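Local coordinates for protein flavodoxin (Fusobacterium nucleatum, PDB 6OHK) that binds flavin mononucleotide and probably serves as a low-potential electron donor to a number of redox enzymes, at residues A[9-14]-A[34-39]. The protein carries 1 engineered substitution. Sequence-based numbering, arbitrary orientation.
With FMN (flavin mononucleotide), chain B.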
ATOM      1  N   ILE A   9      -7.956  -2.666   5.431  1.00  8.59           N
ATOM      2  CA  ILE A   9      -6.667  -3.141   4.942  1.00  7.77           C
ATOM      3  C   ILE A   9      -6.926  -4.187   3.876  1.00  8.03           C
ATOM      4  O   ILE A   9      -7.587  -5.202   4.149  1.00  9.29           O
ATOM      5  CB  ILE A   9      -5.843  -3.741   6.087  1.00  8.60           C
ATOM      6  CG1 ILE A   9      -5.717  -2.756   7.248  1.00 10.14           C
ATOM      7  CG2 ILE A   9      -4.491  -4.202   5.568  1.00 10.15           C
ATOM      8  CD1 ILE A   9      -5.088  -3.373   8.480  1.00 12.92           C
ATOM      9  N   PHE A  10      -6.435  -3.954   2.675  1.00  7.54           N
ATOM     10  CA  PHE A  10      -6.665  -4.835   1.531  1.00  7.36           C
ATOM     11  C   PHE A  10      -5.318  -5.263   0.975  1.00  7.55           C
ATOM     12  O   PHE A  10      -4.471  -4.408   0.726  1.00  7.86           O
ATOM     13  CB  PHE A  10      -7.440  -4.091   0.458  1.00  7.91           C
ATOM     14  CG  PHE A  10      -8.865  -3.788   0.877  1.00  8.24           C
ATOM     15  CD1 PHE A  10      -9.174  -2.701   1.707  1.00  8.11           C
ATOM     16  CD2 PHE A  10      -9.895  -4.622   0.491  1.00  8.65           C
ATOM     17  CE1 PHE A  10     -10.457  -2.493   2.131  1.00  9.14           C
ATOM     18  CE2 PHE A  10     -11.195  -4.401   0.916  1.00  9.10           C
ATOM     19  CZ  PHE A  10     -11.462  -3.349   1.728  1.00  9.67           C
ATOM     20  N   TYR A  11      -5.106  -6.570   0.826  1.00  7.53           N
ATOM     21  CA  TYR A  11      -3.811  -7.075   0.380  1.00  7.49           C
ATOM     22  C   TYR A  11      -4.003  -8.212  -0.606  1.00  7.77           C
ATOM     23  O   TYR A  11      -5.079  -8.798  -0.708  1.00  8.77           O
ATOM     24  CB  TYR A  11      -2.940  -7.521   1.570  1.00  8.61           C
ATOM     25  CG  TYR A  11      -3.380  -8.818   2.155  1.00  9.68           C
ATOM     26  CD1 TYR A  11      -4.420  -8.878   3.068  1.00 10.93           C
ATOM     27  CD2 TYR A  11      -2.775 -10.019   1.773  1.00 10.74           C
ATOM     28  CE1 TYR A  11      -4.855 -10.090   3.577  1.00 12.95           C
ATOM     29  CE2 TYR A  11      -3.217 -11.236   2.282  1.00 13.67           C
ATOM     30  CZ  TYR A  11      -4.255 -11.252   3.181  1.00 12.79           C
ATOM     31  OH  TYR A  11      -4.658 -12.528   3.655  1.00 16.20           O
ATOM     32  N   ALA A  12      -2.902  -8.576  -1.260  1.00  8.19           N
ATOM     33  CA  ALA A  12      -2.800  -9.805  -2.022  1.00  8.73           C
ATOM     34  C   ALA A  12      -1.438 -10.397  -1.746  1.00  8.43           C
ATOM     35  O   ALA A  12      -0.516  -9.694  -1.359  1.00  9.14           O
ATOM     36  CB  ALA A  12      -2.954  -9.533  -3.516  1.00 11.51           C
ATOM     37  N   THR A  13      -1.300 -11.694  -2.006  1.00  9.18           N
ATOM     38  CA  THR A  13      -0.012 -12.374  -1.814  1.00  9.92           C
ATOM     39  C   THR A  13       0.093 -13.555  -2.754  1.00  9.17           C
ATOM     40  O   THR A  13      -0.911 -14.218  -3.015  1.00 10.09           O
ATOM     41  CB  THR A  13       0.165 -12.837  -0.361  1.00  9.43           C
ATOM     42  OG1 THR A  13       1.491 -13.328  -0.157  1.00  9.81           O
ATOM     43  CG2 THR A  13      -0.805 -13.942   0.004  1.00 12.51           C
ATOM     44  N   LEU A  14       1.295 -13.806  -3.289  1.00  8.62           N
ATOM     45  CA  LEU A  14       1.544 -15.072  -3.981  1.00  9.29           C
ATOM     46  C   LEU A  14       2.208 -16.082  -3.060  1.00 10.34           C
ATOM     47  O   LEU A  14       1.691 -17.196  -2.889  1.00 12.65           O
ATOM     48  CB  LEU A  14       2.395 -14.854  -5.223  1.00 10.57           C
ATOM     49  CG  LEU A  14       2.692 -16.127  -6.022  1.00 11.86           C
ATOM     50  CD1 LEU A  14       1.437 -16.735  -6.633  1.00 13.61           C
ATOM     51  CD2 LEU A  14       3.755 -15.839  -7.082  1.00 14.46           C
ATOM     52  N   PHE A  34      -9.804  -1.904  12.694  1.00 10.21           N
ATOM     53  CA  PHE A  34      -9.444  -2.236  11.321  1.00  9.59           C
ATOM     54  C   PHE A  34     -10.185  -3.490  10.908  1.00 11.06           C
ATOM     55  O   PHE A  34     -10.646  -4.279  11.742  1.00 11.76           O
ATOM     56  CB  PHE A  34      -7.927  -2.383  11.119  1.00 10.80           C
ATOM     57  CG  PHE A  34      -7.335  -3.524  11.878  1.00 11.13           C
ATOM     58  CD1 PHE A  34      -7.400  -4.813  11.377  1.00 12.40           C
ATOM     59  CD2 PHE A  34      -6.747  -3.319  13.111  1.00 12.92           C
ATOM     60  CE1 PHE A  34      -6.904  -5.871  12.097  1.00 14.86           C
ATOM     61  CE2 PHE A  34      -6.243  -4.388  13.807  1.00 15.89           C
ATOM     62  CZ  PHE A  34      -6.339  -5.649  13.298  1.00 14.40           C
ATOM     63  N   LYS A  35     -10.283  -3.691   9.596  1.00 10.41           N
ATOM     64  CA  LYS A  35     -10.823  -4.910   9.007  1.00 10.58           C
ATOM     65  C   LYS A  35      -9.935  -5.252   7.824  1.00 10.36           C
ATOM     66  O   LYS A  35      -9.586  -4.345   7.046  1.00 10.97           O
ATOM     67  CB  LYS A  35     -12.239  -4.691   8.499  1.00 12.32           C
ATOM     68  CG  LYS A  35     -13.338  -4.581   9.516  1.00 16.54           C
ATOM     69  CD  LYS A  35     -14.572  -5.354   8.951  1.00 39.08           C
ATOM     70  CE  LYS A  35     -14.332  -6.884   8.853  1.00 41.70           C
ATOM     71  NZ  LYS A  35     -15.101  -7.599   7.746  1.00 27.09           N
ATOM     72  N   THR A  36      -9.570  -6.513   7.673  1.00  9.50           N
ATOM     73  CA  THR A  36      -8.581  -6.936   6.687  1.00  9.94           C
ATOM     74  C   THR A  36      -9.209  -7.860   5.671  1.00  9.27           C
ATOM     75  O   THR A  36     -10.010  -8.743   6.033  1.00 11.16           O
ATOM     76  CB  THR A  36      -7.415  -7.618   7.387  1.00 10.08           C
ATOM     77  OG1 THR A  36      -6.872  -6.660   8.313  1.00 13.78           O
ATOM     78  CG2 THR A  36      -6.350  -8.078   6.425  1.00 12.35           C
ATOM     79  N   PHE A  37      -8.822  -7.701   4.416  1.00  8.69           N
ATOM     80  CA  PHE A  37      -9.396  -8.410   3.290  1.00  8.53           C
ATOM     81  C   PHE A  37      -8.307  -8.807   2.322  1.00  8.26           C
ATOM     82  O   PHE A  37      -7.380  -8.024   2.068  1.00  8.87           O
ATOM     83  CB  PHE A  37     -10.345  -7.489   2.508  1.00  9.22           C
ATOM     84  CG  PHE A  37     -11.457  -6.904   3.327  1.00  8.88           C
ATOM     85  CD1 PHE A  37     -11.248  -5.755   4.063  1.00  9.67           C
ATOM     86  CD2 PHE A  37     -12.710  -7.491   3.360  1.00  9.51           C
ATOM     87  CE1 PHE A  37     -12.252  -5.186   4.833  1.00 10.30           C
ATOM     88  CE2 PHE A  37     -13.718  -6.921   4.095  1.00 11.77           C
ATOM     89  CZ  PHE A  37     -13.494  -5.752   4.831  1.00 11.53           C
ATOM     90  N   ASN A  38      -8.401 -10.018   1.785  1.00  8.82           N
ATOM     91  CA  ASN A  38      -7.541 -10.497   0.715  1.00  8.75           C
ATOM     92  C   ASN A  38      -8.283 -10.305  -0.587  1.00  9.00           C
ATOM     93  O   ASN A  38      -9.369 -10.869  -0.768  1.00 10.12           O
ATOM     94  CB  ASN A  38      -7.212 -11.974   0.953  1.00 10.32           C
ATOM     95  CG  ASN A  38      -6.210 -12.534  -0.032  1.00 10.23           C
ATOM     96  OD1 ASN A  38      -6.153 -12.174  -1.180  1.00 10.69           O
ATOM     97  ND2 ASN A  38      -5.415 -13.495   0.452  1.00 14.42           N
ATOM     98  N   VAL A  39      -7.724  -9.516  -1.493  1.00  8.97           N
ATOM     99  CA  VAL A  39      -8.428  -9.148  -2.719  1.00  9.37           C
ATOM    100  C   VAL A  39      -8.568 -10.295  -3.712  1.00  9.44           C
ATOM    101  O   VAL A  39      -9.247 -10.132  -4.734  1.00 10.55           O
ATOM    102  CB  VAL A  39      -7.858  -7.872  -3.366  1.00 10.04           C
ATOM    103  CG1 VAL A  39      -7.988  -6.718  -2.392  1.00 10.67           C
ATOM    104  CG2 VAL A  39      -6.446  -8.054  -3.853  1.00 11.88           C
TER
HETATM  105  N1  FMN B 201       9.807  -7.083  -6.982  1.00  9.33           N
HETATM  106  C2  FMN B 201       9.829  -5.770  -7.479  1.00 10.02           C
HETATM  107  O2  FMN B 201      10.111  -4.851  -6.784  1.00 10.44           O
HETATM  108  N3  FMN B 201       9.533  -5.581  -8.873  1.00 10.07           N
HETATM  109  C4  FMN B 201       9.231  -6.579  -9.760  1.00 10.98           C
HETATM  110  O4  FMN B 201       8.989  -6.283 -10.912  1.00 11.46           O
HETATM  111  C4A FMN B 201       9.236  -7.900  -9.236  1.00  9.96           C
HETATM  112  N5  FMN B 201       8.947  -8.961 -10.092  1.00 12.37           N
HETATM  113  C5A FMN B 201       9.035 -10.259  -9.517  1.00 11.08           C
HETATM  114  C6  FMN B 201       8.885 -11.369 -10.369  1.00 12.84           C
HETATM  115  C7  FMN B 201       8.944 -12.647  -9.851  1.00 13.43           C
HETATM  116  C7M FMN B 201       8.681 -13.763 -10.875  1.00 19.64           C
HETATM  117  C8  FMN B 201       9.255 -12.847  -8.513  1.00 12.81           C
HETATM  118  C8M FMN B 201       9.271 -14.264  -7.982  1.00 15.14           C
HETATM  119  C9  FMN B 201       9.411 -11.749  -7.670  1.00 11.64           C
HETATM  120  C9A FMN B 201       9.331 -10.476  -8.177  1.00  9.60           C
HETATM  121  N10 FMN B 201       9.498  -9.343  -7.283  1.00  9.23           N
HETATM  122  C10 FMN B 201       9.501  -8.089  -7.856  1.00  9.38           C
HETATM  123  C1' FMN B 201       9.775  -9.540  -5.862  1.00  9.92           C
HETATM  124  C2' FMN B 201       8.473  -9.869  -5.071  1.00  8.73           C
HETATM  125  O2' FMN B 201       7.503  -8.844  -5.183  1.00  9.39           O
HETATM  126  C3' FMN B 201       8.827 -10.011  -3.579  1.00  8.80           C
HETATM  127  O3' FMN B 201       9.610 -11.181  -3.445  1.00 10.43           O
HETATM  128  C4' FMN B 201       7.655 -10.049  -2.600  1.00  9.44           C
HETATM  129  O4' FMN B 201       8.181 -10.030  -1.278  1.00 10.72           O
HETATM  130  C5' FMN B 201       6.766 -11.274  -2.778  1.00  8.72           C
HETATM  131  O5' FMN B 201       5.627 -11.101  -1.951  1.00  9.05           O
HETATM  132  P   FMN B 201       4.609 -12.322  -1.708  1.00  8.55           P
HETATM  133  O1P FMN B 201       3.580 -11.730  -0.771  1.00  8.39           O
HETATM  134  O2P FMN B 201       4.018 -12.782  -2.997  1.00  9.13           O
HETATM  135  O3P FMN B 201       5.411 -13.449  -1.046  1.00  9.31           O
HETATM  136  O   HOH W   1      -3.838 -12.921  -2.612  1.00 14.74           O
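Phe10 and Phe37 both set CG anti to the carbonyl carbon (chi1 -69° for Phe10), and because they are paired in register on adjacent parallel strands, the two side chains leave the same face of the sheet and run alongside each other. The ring planes are 6° apart with centroids separated by 4.5 Å, yet they are slid so far that overlap is slight: CD1 of Phe37 sits over one face of the Phe10 ring, toward the rim, 3.4 Å from CZ of Phe10. CG1 of Val39 meets that ring at its edge, and Trp68 of helix 66-69 also touches Phe10.

On the opposite face of the sheet, CG of Tyr11 stands between its backbone N and carbonyl carbon (chi1 75°), and the ring leans over toward strand 34-38. CA of Asn38 lies over one ring face, 4.2 Å from the centroid, a CH-pi contact, while CG2 of Thr36 comes to the edge. ND2 of Asn38 gives the Tyr11 hydroxyl only a weak, bent hydrogen bond of 3.4 Å. Val22 of helix 17-28 packs on Tyr11 and Thr36, and Glu26 is hydrogen-bonded to the Thr36 hydroxyl.

A parallel ladder joins the backbones, running from a nearly straight bond of Ile9 N to Lys35 O (2.8 Å) as far as Val39 N to Tyr11 O (2.9 Å). Helix 17-28 links the strands as a beta-alpha-beta crossover of the flavodoxin fold.

Beyond the ladder, one water accepts from Thr13 N and donates to Asn38 OD1, which also takes Lys40 N. Thr13 OG1 donates a hydrogen bond to O1P of the flavin mononucleotide phosphate (2.7 Å), and Leu14 N donates one to O2P. The contact thus passes from apolar and backbone pairing to the cofactor site, where the Thr13 hydroxyl and the Leu14 amide donate to the phosphate.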